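Local coordinates for protein polyhedrin (Simulium ubiquitum cypovirus, PDB 5A9A) that packs into the microcrystalline occlusion bodies (polyhedra) of an insect cypovirus, which shelter virus particles outside the host, at the interface of chains A and B. Sequence-based numbering; all coordinates share one arbitrary frame. Chains: chain A/B, Polyhedrin.

Contact 1: the interface of chains A and B. Residues chain A 87, 126-127; chain B 35, 51, 203-204, 206.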
# COMPACT_ATOMS: atom_id res chain seq x y z
N ARG A 87 -11.13 12.14 -16.57
CA ARG A 87 -11.25 10.68 -16.51
C ARG A 87 -12.61 10.16 -16.97
O ARG A 87 -12.80 8.95 -17.11
CB ARG A 87 -10.97 10.18 -15.09
CG ARG A 87 -9.54 10.38 -14.64
CD ARG A 87 -9.34 9.80 -13.25
NE ARG A 87 -9.73 8.39 -13.18
CZ ARG A 87 -10.14 7.78 -12.08
NH1 ARG A 87 -10.24 8.45 -10.94
NH2 ARG A 87 -10.48 6.50 -12.12
N GLU A 126 -4.84 8.98 -17.96
CA GLU A 126 -5.61 9.43 -16.81
C GLU A 126 -6.16 8.28 -15.96
O GLU A 126 -6.52 8.49 -14.80
CB GLU A 126 -6.75 10.35 -17.25
CG GLU A 126 -7.79 9.69 -18.14
CD GLU A 126 -7.43 9.75 -19.62
OE1 GLU A 126 -6.26 10.07 -19.94
OE2 GLU A 126 -8.32 9.50 -20.45
N ASP A 127 -6.21 7.08 -16.53
CA ASP A 127 -6.64 5.90 -15.78
C ASP A 127 -5.43 5.07 -15.33
O ASP A 127 -5.58 3.94 -14.87
CB ASP A 127 -7.58 5.04 -16.62
CG ASP A 127 -8.93 5.69 -16.85
OD1 ASP A 127 -9.34 6.52 -16.01
OD2 ASP A 127 -9.58 5.37 -17.86
N ARG B 35 -8.72 -5.38 -14.83
CA ARG B 35 -9.37 -4.16 -14.37
C ARG B 35 -10.64 -4.43 -13.57
O ARG B 35 -11.54 -5.14 -14.01
CB ARG B 35 -9.66 -3.24 -15.56
CG ARG B 35 -10.02 -1.81 -15.18
CD ARG B 35 -9.85 -0.85 -16.35
NE ARG B 35 -10.06 0.54 -15.95
CZ ARG B 35 -10.16 1.56 -16.80
NH1 ARG B 35 -10.08 1.35 -18.11
NH2 ARG B 35 -10.35 2.79 -16.34
N ASP B 51 -11.53 2.62 -9.35
CA ASP B 51 -11.02 1.88 -10.49
C ASP B 51 -9.64 1.30 -10.21
O ASP B 51 -8.69 2.04 -9.93
CB ASP B 51 -10.99 2.81 -11.71
CG ASP B 51 -10.30 2.18 -12.91
OD1 ASP B 51 -10.37 0.95 -13.06
OD2 ASP B 51 -9.70 2.93 -13.71
N ASN B 203 -7.07 4.03 -8.40
CA ASN B 203 -7.38 5.37 -8.89
C ASN B 203 -8.28 6.09 -7.89
O ASN B 203 -9.02 5.45 -7.14
CB ASN B 203 -8.06 5.29 -10.26
CG ASN B 203 -7.10 4.86 -11.36
OD1 ASN B 203 -7.35 3.88 -12.07
ND2 ASN B 203 -6.00 5.59 -11.51
N ASN B 204 -8.21 7.41 -7.87
CA ASN B 204 -9.02 8.20 -6.95
C ASN B 204 -10.50 7.91 -7.16
O ASN B 204 -10.94 7.76 -8.30
CB ASN B 204 -8.76 9.69 -7.14
CG ASN B 204 -9.13 10.51 -5.93
OD1 ASN B 204 -8.77 10.16 -4.80
ND2 ASN B 204 -9.86 11.60 -6.14
N LEU B 206 -14.25 8.11 -8.01
CA LEU B 206 -15.04 9.00 -8.86
C LEU B 206 -16.47 9.08 -8.36
O LEU B 206 -17.01 8.10 -7.85
CB LEU B 206 -15.04 8.51 -10.31
CG LEU B 206 -13.72 8.61 -11.07
CD1 LEU B 206 -13.78 7.79 -12.34
CD2 LEU B 206 -13.39 10.06 -11.37
O HOH W 1 -11.57 5.57 -9.65
O HOH W 2 -7.54 1.59 -14.57
O HOH W 3 -9.36 3.61 -19.72
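A:Arg87, the last residue of helix 76-87, pushes its guanidinium between B:Asn203, B:Leu206 and B:Asp51. Its chain is bent at the third torsion (chi3 55°), which turns the head group toward chain B. B:Leu206 lies over one face, its CD1 3.6 Å from A:Arg87 CZ, while the amide plane of B:Asn203 is inclined 42° to the guanidinium and its CB packs against A:Arg87 NH2. The polar partners sit around the rim. A:Arg87 NH1 donates to the backbone O of B:Asn204 at 2.8 Å, in the carbonyl plane and on a lone pair; NH2 reaches water 1, which also meets B:Asn204 O and B:Asp51 N. A long salt bridge joins A:Arg87 NH2 to B:Asp51 OD2 (4.0 Å), and NE points almost straight at A:Asp127 OD1, a weak bond within chain A.

The second pair is A:Asp127 and B:Arg35, set nearly perpendicular with their planes 59° apart. B:Arg35 NH2 makes a salt bridge to A:Asp127 OD2 at 3.1 Å, weak as a hydrogen bond, and water 3 links the same oxygen to B:Arg35 NH1. Within chain B, B:Arg35 grips B:Asp51 side-on, NE to OD1 at 2.9 Å and NH2 to OD2 at 2.7 Å, which fixes its rotation. Two arginines thus alternate with two aspartates across the boundary, probably offsetting like charges and helping to hold neighbouring polyhedrin subunits in register.

Contact 2: the interface of chains A and B. Residues chain A 59-60, 140, 172-174; chain B 196-197, 199, 201.
This is a mixed apolar and polar patch between two copies of polyhedrin, in which the segment running from the end of helix 191-197 to B:Ile201 lies against strands 57-62 and 170-176 of chain A; it probably helps to join subunits within the trimeric deposited assembly. B:Ile199 supplies the apolar centre. With CG1 anti to the carbonyl carbon (chi1 -53°), its CD1 tip enters chain A, 3.6 Å from A:Lys172 CG and 3.8 Å from A:Trp140 CH2 at the benzene end of the indole. The A:Asn59 side chain runs antiparallel alongside, its CB 3.8 Å from B:Ile199 CD1, and B:Ile199 CG2 rests on A:Gly60. A:Lys172 bends at its third torsion (chi3 75°), laying CE over one face of the indole and its CD against B:Ile201 CD1; from there NZ reaches B:Ile199 O through water 4.

Polar bonds flank this centre. A:Asn59 ND2 donates to B:Gln196 O at 3.1 Å, the acceptor lying in the amide plane. A:Lys174 lies roughly perpendicular to B:Gln196, and water 5 joins its NZ to B:Gln196 OE1. A:Trp140 NE1 donates to B:Asn197 OD1 at 3.0 Å, in the ring plane but from above the amide carbonyl plane, and A:Lys174 NZ adds a weak bond to that oxygen at 3.2 Å.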
# COMPACT_ATOMS: atom_id res chain seq x y z
N ASN A 59 8.82 0.23 -6.10
CA ASN A 59 7.81 0.47 -7.10
C ASN A 59 6.64 1.20 -6.47
O ASN A 59 6.56 1.34 -5.25
CB ASN A 59 7.35 -0.84 -7.77
CG ASN A 59 6.67 -1.78 -6.81
OD1 ASN A 59 6.35 -1.42 -5.68
ND2 ASN A 59 6.43 -3.01 -7.26
N GLY A 60 5.74 1.69 -7.31
CA GLY A 60 4.63 2.49 -6.85
C GLY A 60 4.05 3.28 -8.00
O GLY A 60 4.41 3.06 -9.16
N TRP A 140 3.79 -3.06 -18.67
CA TRP A 140 4.55 -1.96 -19.24
C TRP A 140 4.37 -1.94 -20.76
O TRP A 140 4.12 -2.97 -21.38
CB TRP A 140 6.03 -2.11 -18.89
CG TRP A 140 6.26 -2.33 -17.43
CD1 TRP A 140 6.55 -3.51 -16.80
CD2 TRP A 140 6.22 -1.33 -16.40
NE1 TRP A 140 6.68 -3.31 -15.45
CE2 TRP A 140 6.48 -1.98 -15.17
CE3 TRP A 140 5.97 0.05 -16.39
CZ2 TRP A 140 6.51 -1.30 -13.95
CZ3 TRP A 140 6.00 0.72 -15.18
CH2 TRP A 140 6.27 0.04 -13.98
N LYS A 172 3.71 5.47 -13.17
CA LYS A 172 3.96 4.15 -12.58
C LYS A 172 5.44 3.84 -12.74
O LYS A 172 6.02 4.12 -13.78
CB LYS A 172 3.10 3.08 -13.27
CG LYS A 172 3.01 1.77 -12.49
CD LYS A 172 1.98 0.81 -13.10
CE LYS A 172 2.49 0.16 -14.38
NZ LYS A 172 1.53 -0.83 -14.94
N PHE A 173 6.06 3.27 -11.70
CA PHE A 173 7.51 3.05 -11.73
C PHE A 173 7.97 1.81 -10.97
O PHE A 173 7.28 1.31 -10.08
CB PHE A 173 8.23 4.28 -11.18
CG PHE A 173 7.72 4.73 -9.84
CD1 PHE A 173 8.25 4.21 -8.67
CD2 PHE A 173 6.72 5.68 -9.75
CE1 PHE A 173 7.78 4.62 -7.44
CE2 PHE A 173 6.25 6.10 -8.53
CZ PHE A 173 6.78 5.57 -7.36
N LYS A 174 9.16 1.34 -11.33
CA LYS A 174 9.78 0.18 -10.70
C LYS A 174 11.29 0.34 -10.70
O LYS A 174 11.90 0.47 -11.76
CB LYS A 174 9.39 -1.10 -11.44
CG LYS A 174 9.86 -2.38 -10.75
CD LYS A 174 10.55 -3.33 -11.71
CE LYS A 174 9.59 -3.89 -12.75
NZ LYS A 174 10.13 -5.14 -13.36
N GLN B 196 7.36 -7.79 -8.69
CA GLN B 196 7.79 -6.42 -8.96
C GLN B 196 6.88 -5.72 -9.97
O GLN B 196 6.80 -4.50 -9.99
CB GLN B 196 9.24 -6.40 -9.45
CG GLN B 196 10.24 -6.86 -8.40
CD GLN B 196 11.67 -6.77 -8.88
OE1 GLN B 196 11.93 -6.69 -10.08
NE2 GLN B 196 12.61 -6.76 -7.95
N ASN B 197 6.19 -6.50 -10.80
CA ASN B 197 5.28 -5.93 -11.79
C ASN B 197 3.90 -5.63 -11.21
O ASN B 197 3.16 -4.81 -11.76
CB ASN B 197 5.12 -6.87 -12.98
CG ASN B 197 6.15 -6.62 -14.07
OD1 ASN B 197 7.08 -5.83 -13.89
ND2 ASN B 197 5.98 -7.28 -15.21
N ILE B 199 1.99 -3.73 -9.44
CA ILE B 199 1.70 -2.45 -8.83
C ILE B 199 0.20 -2.23 -8.96
O ILE B 199 -0.30 -1.86 -10.03
CB ILE B 199 2.46 -1.32 -9.55
CG1 ILE B 199 3.95 -1.65 -9.60
CG2 ILE B 199 2.23 0.01 -8.85
CD1 ILE B 199 4.74 -0.78 -10.56
N ILE B 201 -2.90 -0.45 -8.96
CA ILE B 201 -3.34 0.93 -9.05
C ILE B 201 -4.72 1.10 -8.41
O ILE B 201 -5.68 0.44 -8.81
CB ILE B 201 -3.43 1.42 -10.51
CG1 ILE B 201 -2.12 1.16 -11.26
CG2 ILE B 201 -3.78 2.91 -10.55
CD1 ILE B 201 -0.93 1.88 -10.67
O HOH W 4 -0.76 -1.92 -12.85
O HOH W 5 10.69 -7.46 -12.37

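Contact 3: the interface of chains A and B. Residues chain A 133-135; chain B 23, 221-222, 236-238.
A:Arg135 reaches into chain B between B:Asn222 and B:Leu23, and stacking carries much of this contact between polyhedrin subunits. The amide of B:Asn222 lies over one guanidinium face, shifted toward the NH2 rim, the planes 23° apart, with B:Asn222 CG 3.6 Å from A:Arg135 CZ. On the opposite face sits CB of B:Leu23, from helix 11-25, 4.1 Å from CZ of A:Arg135. The leucine's CD2 also packs across the carboxylate of A:Asp133.

A salt bridge inside chain A sets the guanidinium between these two layers. A:Asp133 holds it side-on, OD1 taking NE and OD2 receiving NH2 on its syn lone pair at 2.7 Å. OD1 also accepts the backbone N of A:Arg135 on its anti lone pair, tying the carboxylate to the start of the 3-10 helix 134-136. The bend of the arginine chain (chi3 -65°) brings the head group back toward this partner, while CG lies over the centre of the A:Trp134 ring.

Hydrogen bonds to chain B end on backbone carbonyls. A:Arg135 NH1 donates to B:Gly236 O at 2.9 Å, approaching from above the carbonyl plane, and more weakly to B:Leu237 O. A:Trp134, its CG between the backbone N and the carbonyl carbon (chi1 72°), presents the pyrrole edge to the residue just after helix 211-221: NE1 donates to B:Asn222 O at 2.9 Å, the acceptor close to the ring plane and the donor standing above the carbonyl plane.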
# COMPACT_ATOMS: atom_id res chain seq x y z
N ASP A 133 -7.14 1.58 -24.38
CA ASP A 133 -8.13 0.55 -24.06
C ASP A 133 -7.45 -0.48 -23.16
O ASP A 133 -6.43 -1.05 -23.53
CB ASP A 133 -8.61 -0.11 -25.35
CG ASP A 133 -9.80 -1.02 -25.13
OD1 ASP A 133 -9.74 -1.90 -24.26
OD2 ASP A 133 -10.81 -0.85 -25.85
N TRP A 134 -8.02 -0.71 -21.98
CA TRP A 134 -7.38 -1.60 -21.00
C TRP A 134 -7.14 -2.99 -21.56
O TRP A 134 -6.25 -3.71 -21.11
CB TRP A 134 -8.22 -1.69 -19.72
CG TRP A 134 -9.49 -2.48 -19.86
CD1 TRP A 134 -10.72 -1.99 -20.20
CD2 TRP A 134 -9.65 -3.89 -19.65
NE1 TRP A 134 -11.64 -3.01 -20.22
CE2 TRP A 134 -11.01 -4.19 -19.90
CE3 TRP A 134 -8.79 -4.92 -19.29
CZ2 TRP A 134 -11.52 -5.48 -19.79
CZ3 TRP A 134 -9.29 -6.21 -19.19
CH2 TRP A 134 -10.65 -6.47 -19.43
N ARG A 135 -7.94 -3.38 -22.55
CA ARG A 135 -7.84 -4.72 -23.12
C ARG A 135 -6.58 -4.90 -23.96
O ARG A 135 -6.25 -6.02 -24.35
CB ARG A 135 -9.10 -5.04 -23.94
CG ARG A 135 -10.36 -5.13 -23.08
CD ARG A 135 -11.63 -5.16 -23.93
NE ARG A 135 -11.83 -3.91 -24.66
CZ ARG A 135 -12.90 -3.63 -25.40
NH1 ARG A 135 -13.88 -4.52 -25.51
NH2 ARG A 135 -12.98 -2.47 -26.03
N LEU B 23 -9.08 -7.23 -29.10
CA LEU B 23 -9.68 -6.66 -27.90
C LEU B 23 -10.19 -7.75 -26.97
O LEU B 23 -10.22 -7.58 -25.75
CB LEU B 23 -10.83 -5.72 -28.28
CG LEU B 23 -10.42 -4.41 -28.96
CD1 LEU B 23 -11.65 -3.68 -29.45
CD2 LEU B 23 -9.61 -3.53 -28.01
N LYS B 221 -15.32 2.65 -20.68
CA LYS B 221 -14.12 1.95 -20.22
C LYS B 221 -14.19 0.46 -20.55
O LYS B 221 -13.24 -0.28 -20.29
CB LYS B 221 -13.95 2.12 -18.71
CG LYS B 221 -13.99 3.57 -18.23
CD LYS B 221 -12.88 4.42 -18.85
CE LYS B 221 -12.99 5.86 -18.38
NZ LYS B 221 -11.93 6.74 -18.93
N ASN B 222 -15.31 0.03 -21.12
CA ASN B 222 -15.51 -1.38 -21.47
C ASN B 222 -15.30 -2.30 -20.27
O ASN B 222 -14.56 -3.28 -20.33
CB ASN B 222 -14.61 -1.78 -22.64
CG ASN B 222 -15.09 -1.21 -23.96
OD1 ASN B 222 -16.06 -1.70 -24.54
ND2 ASN B 222 -14.43 -0.16 -24.42
N GLY B 236 -17.77 -6.21 -21.74
CA GLY B 236 -16.33 -6.22 -21.91
C GLY B 236 -15.87 -6.66 -23.29
O GLY B 236 -14.69 -6.54 -23.63
N LEU B 237 -16.80 -7.16 -24.09
CA LEU B 237 -16.47 -7.72 -25.40
C LEU B 237 -16.44 -6.64 -26.49
O LEU B 237 -16.79 -5.48 -26.24
CB LEU B 237 -17.48 -8.80 -25.78
CG LEU B 237 -17.06 -10.27 -25.62
CD1 LEU B 237 -16.01 -10.48 -24.54
CD2 LEU B 237 -18.29 -11.12 -25.33
N ALA B 238 -16.02 -7.03 -27.68
CA ALA B 238 -15.92 -6.11 -28.81
C ALA B 238 -17.27 -5.93 -29.48
O ALA B 238 -18.11 -6.83 -29.47
CB ALA B 238 -14.90 -6.62 -29.82

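All three contacts belong to one boundary between chains A and B, which is not an exact two-fold: each chain offers different elements. Between the centres of their C-alpha atoms, contact 1 lies about 16 Å from contact 2 and 15 Å from contact 3; contacts 2 and 3 are 22 Å apart. On chain B, strand 201-202 of contact 2 leads directly to B:Asn203 of contact 1; A:Asp127 and A:Asp133 place contacts 1 and 3 on nearby sequence, and B:Lys221 reaches from contact 3 toward the A:Asp127 carboxylate. Three separated attachments may fix the chains' relative orientation within the deposited assembly; the structure alone does not show their share in the crystal.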